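Local coordinates for cellulosomal scaffoldin anchoring protein C (Acetivibrio cellulolyticus, PDB 4UYP), which anchors cellulosomes to the bacterial cell surface, its third cohesin domain, the part present here, binding the dockerin of the adaptor scaffoldin ScaB, at the interface of chains A and B. Numbering follows the deposited sequence. Chains: chain A, Cellulosomal scaffoldin anchoring protein C; chain B, Cellulosomal scaffoldin adaptor protein B.

Contact 1: the interface of chains A and B. Residues chain A 33, 76, 78; chain B 22, 25, 51, 54-55.
B:Arg22 of the dockerin reaches across to A:Glu78 and A:Thr76 on one strand of the cohesin, 72-78, in the salt-bridged part of a type I cohesin-dockerin interface. The arginine leaves helix 15-26 with CG anti to the backbone N (chi1 178°) and stays extended through CG, so that CB and CG point the chain toward the cohesin sheet. B:Arg22 CG comes to 3.7 Å from the hydroxyl OG1 of A:Thr76, a van der Waals contact in which the two side chains cross obliquely. B:Arg22 CD touches two oxygens, 3.6 Å from that same A:Thr76 OG1 and 3.3 Å from A:Glu78 OE1. At chi3 (66°) the chain bends, which swings NE and CZ round the glutamate oxygen and brings NH1 against it. B:Arg22 NH1 donates to A:Glu78 OE1 over 2.7 Å in a fairly straight hydrogen bond that is also a salt bridge. The oxygen lies at the edge of the guanidinium, in its plane, and receives the N-H with its syn lone pair; the carboxylate plane, however, is turned 71° from the guanidinium plane, so the two groups meet through one oxygen and not as a parallel bidentate pair.

A:Glu78 gets there with an extended chain beyond CG, and it is the most buried residue of the patch. Its other oxygen, A:Glu78 OE2, lies alongside the first turn of helix 51-61, 3.8 Å from the methyl CB of B:Ala54 and near B:Ile51 CD1. B:Ile51, first residue of that helix, supplies the apolar counterpart: its CD1 rests 3.8 Å from A:Thr76 CG2, while its CG2 branch approaches the backbone of A:Ala33 on strand 33-39. The site thereby ties dockerin helices 15-26 and 51-61 to the cohesin sheet, pairing an ionic clamp with a small apolar contact to hold ScaB on its cell-surface anchor.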
loop_
_atom_site.group_PDB
_atom_site.type_symbol
_atom_site.label_atom_id
_atom_site.label_comp_id
_atom_site.label_asym_id
_atom_site.label_seq_id
_atom_site.Cartn_x
_atom_site.Cartn_y
_atom_site.Cartn_z
ATOM N N ALA A 33 20.880 0.749 2.371
ATOM C CA ALA A 33 19.686 0.550 3.214
ATOM C C ALA A 33 18.479 0.557 2.331
ATOM O O ALA A 33 18.480 1.289 1.308
ATOM C CB ALA A 33 19.530 1.619 4.218
ATOM N N THR A 76 13.373 -5.143 5.454
ATOM C CA THR A 76 14.414 -4.099 5.444
ATOM C C THR A 76 15.793 -4.718 5.277
ATOM O O THR A 76 16.071 -5.819 5.752
ATOM C CB THR A 76 14.409 -3.166 6.663
ATOM O OG1 THR A 76 14.553 -3.939 7.855
ATOM C CG2 THR A 76 13.075 -2.525 6.764
ATOM N N GLU A 78 19.845 -3.255 6.076
ATOM C CA GLU A 78 20.726 -2.232 6.600
ATOM C C GLU A 78 22.125 -2.824 6.547
ATOM O O GLU A 78 22.460 -3.722 7.355
ATOM C CB GLU A 78 20.348 -1.800 8.005
ATOM C CG GLU A 78 18.882 -1.288 8.165
ATOM C CD GLU A 78 18.402 -1.383 9.652
ATOM O OE1 GLU A 78 18.302 -2.574 10.135
ATOM O OE2 GLU A 78 18.090 -0.224 10.144
ATOM N N ARG B 22 12.987 1.276 12.655
ATOM C CA ARG B 22 12.873 0.170 11.679
ATOM C C ARG B 22 11.499 -0.533 11.922
ATOM O O ARG B 22 10.852 -0.882 10.918
ATOM C CB ARG B 22 14.047 -0.776 11.919
ATOM C CG ARG B 22 13.971 -1.977 10.994
ATOM C CD ARG B 22 15.198 -2.831 11.185
ATOM N NE ARG B 22 15.310 -3.470 12.489
ATOM C CZ ARG B 22 16.455 -3.920 13.010
ATOM N NH1 ARG B 22 17.596 -3.711 12.462
ATOM N NH2 ARG B 22 16.233 -4.533 14.232
ATOM N N VAL B 25 8.919 1.474 10.106
ATOM C CA VAL B 25 8.974 1.274 8.649
ATOM C C VAL B 25 8.427 -0.087 8.282
ATOM O O VAL B 25 7.734 -0.226 7.245
ATOM C CB VAL B 25 10.439 1.455 8.202
ATOM C CG1 VAL B 25 10.598 1.091 6.744
ATOM C CG2 VAL B 25 10.893 2.917 8.458
ATOM N N ILE B 51 13.533 4.334 5.958
ATOM C CA ILE B 51 14.557 3.423 6.501
ATOM C C ILE B 51 15.903 4.122 6.737
ATOM O O ILE B 51 16.640 3.718 7.644
ATOM C CB ILE B 51 14.743 2.194 5.579
ATOM C CG1 ILE B 51 15.548 1.099 6.271
ATOM C CG2 ILE B 51 15.308 2.592 4.241
ATOM C CD1 ILE B 51 15.094 0.553 7.619
ATOM N N ALA B 54 16.348 5.344 10.234
ATOM C CA ALA B 54 16.820 4.298 11.152
ATOM C C ALA B 54 18.324 4.053 11.067
ATOM O O ALA B 54 18.984 3.994 12.145
ATOM C CB ALA B 54 16.109 2.984 10.865
ATOM N N VAL B 55 18.858 3.985 9.850
ATOM C CA VAL B 55 20.289 3.707 9.713
ATOM C C VAL B 55 21.112 4.906 10.231
ATOM O O VAL B 55 22.194 4.720 10.815
ATOM C CB VAL B 55 20.635 3.207 8.317
ATOM C CG1 VAL B 55 20.778 4.341 7.301
ATOM C CG2 VAL B 55 21.773 2.233 8.396
#

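Contact 2: the interface of chains A and B. Residues chain A 63-65, 75-76; chain B 22, 26, 28.
B:Leu26, at the end of dockerin helix 15-26, inserts its two methyl branches against strands 62-67 and 72-78 of the cohesin in this type I cohesin-dockerin interface. The branches divide the work. B:Leu26 CD1 packs tightly on the methyl of A:Thr63, 3.5 Å from its CG2, whereas B:Leu26 CD2 lies 3.7 Å from CG2 of A:Thr76 and also approaches CA of A:Met75 at 4.0 Å. Both threonine side chains cross the leucine at about a right angle. In A:Thr63 the methyl takes the place anti to the backbone N, which directs it at the leucine; the hydroxyl A:Thr63 OG1 stands instead over a face of the B:Arg22 guanidinium, toward the rim and 3.6 Å from B:Arg22 NE.

Just past the helix end, B:Lys28 places CG over one face of A:Tyr65, with CD and CE running past its rim. B:Lys28 CG does most of the touching: it sits 3.5 Å from the A:Tyr65 ring centroid as a CH-pi contact, shifted toward the rim on the side of A:Tyr65 CG and CD1. A bend at chi3 (73°) then keeps B:Lys28 CE above the rim, 3.9 Å from A:Tyr65 CD1. The opposite ortho carbon, A:Tyr65 CD2, is approached by the main-chain carbonyl O of B:Leu26 at 3.5 Å. With chi1 at 177°, A:Tyr65 extends its ring away from the leucine side chain, with CE2 beside the backbone of B:Lys28.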
loop_
_atom_site.group_PDB
_atom_site.type_symbol
_atom_site.label_atom_id
_atom_site.label_comp_id
_atom_site.label_asym_id
_atom_site.label_seq_id
_atom_site.Cartn_x
_atom_site.Cartn_y
_atom_site.Cartn_z
ATOM N N THR A 63 15.701 -7.789 8.061
ATOM C CA THR A 63 14.582 -7.881 9.022
ATOM C C THR A 63 13.284 -7.927 8.249
ATOM O O THR A 63 13.135 -7.270 7.218
ATOM C CB THR A 63 14.479 -6.664 9.975
ATOM O OG1 THR A 63 15.806 -6.357 10.406
ATOM C CG2 THR A 63 13.545 -6.853 11.165
ATOM N N THR A 64 12.360 -8.785 8.708
ATOM C CA THR A 64 11.048 -8.940 8.046
ATOM C C THR A 64 9.907 -8.870 9.034
ATOM O O THR A 64 10.059 -9.110 10.228
ATOM C CB THR A 64 10.966 -10.223 7.195
ATOM O OG1 THR A 64 10.839 -11.333 8.091
ATOM C CG2 THR A 64 12.182 -10.417 6.323
ATOM N N TYR A 65 8.736 -8.598 8.468
ATOM C CA TYR A 65 7.518 -8.569 9.255
ATOM C C TYR A 65 6.370 -8.761 8.335
ATOM O O TYR A 65 6.402 -8.192 7.264
ATOM C CB TYR A 65 7.308 -7.239 9.998
ATOM C CG TYR A 65 6.008 -7.173 10.770
ATOM C CD1 TYR A 65 5.823 -8.018 11.872
ATOM C CD2 TYR A 65 4.976 -6.267 10.416
ATOM C CE1 TYR A 65 4.555 -7.977 12.542
ATOM C CE2 TYR A 65 3.770 -6.269 11.052
ATOM C CZ TYR A 65 3.615 -7.087 12.119
ATOM O OH TYR A 65 2.346 -7.084 12.708
ATOM N N MET A 75 10.085 -5.864 4.376
ATOM C CA MET A 75 11.456 -6.319 4.591
ATOM C C MET A 75 12.352 -5.121 4.643
ATOM O O MET A 75 12.125 -4.097 3.877
ATOM C CB MET A 75 11.863 -7.100 3.401
ATOM C CG MET A 75 11.060 -8.434 3.323
ATOM S SD MET A 75 10.538 -8.928 1.625
ATOM C CE MET A 75 8.929 -8.055 1.610
ATOM N N THR A 76 13.373 -5.143 5.454
ATOM C CA THR A 76 14.414 -4.099 5.444
ATOM C C THR A 76 15.793 -4.718 5.277
ATOM O O THR A 76 16.071 -5.819 5.752
ATOM C CB THR A 76 14.409 -3.166 6.663
ATOM O OG1 THR A 76 14.553 -3.939 7.855
ATOM C CG2 THR A 76 13.075 -2.525 6.764
ATOM N N ARG B 22 12.987 1.276 12.655
ATOM C CA ARG B 22 12.873 0.170 11.679
ATOM C C ARG B 22 11.499 -0.533 11.922
ATOM O O ARG B 22 10.852 -0.882 10.918
ATOM C CB ARG B 22 14.047 -0.776 11.919
ATOM C CG ARG B 22 13.971 -1.977 10.994
ATOM C CD ARG B 22 15.198 -2.831 11.185
ATOM N NE ARG B 22 15.310 -3.470 12.489
ATOM C CZ ARG B 22 16.455 -3.920 13.010
ATOM N NH1 ARG B 22 17.596 -3.711 12.462
ATOM N NH2 ARG B 22 16.233 -4.533 14.232
ATOM N N LEU B 26 8.727 -1.118 9.063
ATOM C CA LEU B 26 8.215 -2.453 8.818
ATOM C C LEU B 26 6.704 -2.574 9.040
ATOM O O LEU B 26 6.128 -3.572 8.520
ATOM C CB LEU B 26 8.892 -3.484 9.775
ATOM C CG LEU B 26 10.341 -3.819 9.408
ATOM C CD1 LEU B 26 10.979 -4.560 10.575
ATOM C CD2 LEU B 26 10.421 -4.682 8.144
ATOM N N LYS B 28 5.361 -2.853 12.136
ATOM C CA LYS B 28 5.117 -3.526 13.403
ATOM C C LYS B 28 4.448 -2.576 14.388
ATOM O O LYS B 28 3.677 -2.974 15.223
ATOM C CB LYS B 28 6.393 -4.023 14.053
ATOM C CG LYS B 28 7.063 -5.062 13.199
ATOM C CD LYS B 28 8.271 -5.695 13.878
ATOM C CE LYS B 28 7.675 -6.606 14.947
ATOM N NZ LYS B 28 8.532 -7.172 16.026
#

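The C-alpha centres of contact 1 and contact 2 lie about 8 Å apart, and the two join without a break at A:Thr76 and B:Arg22. Cohesin strand 72-78 and dockerin helix 15-26 run through both. From this common line contact 1 reaches toward strand 33-39 and dockerin helix 51-61, while contact 2 spreads over strand 62-67 toward the loop following helix 15-26. The dockerin is thus held through the C-terminal half of helix 15-26 and braced by the start of helix 51-61, which may help set the orientation seen in this complex of the mutated dockerin.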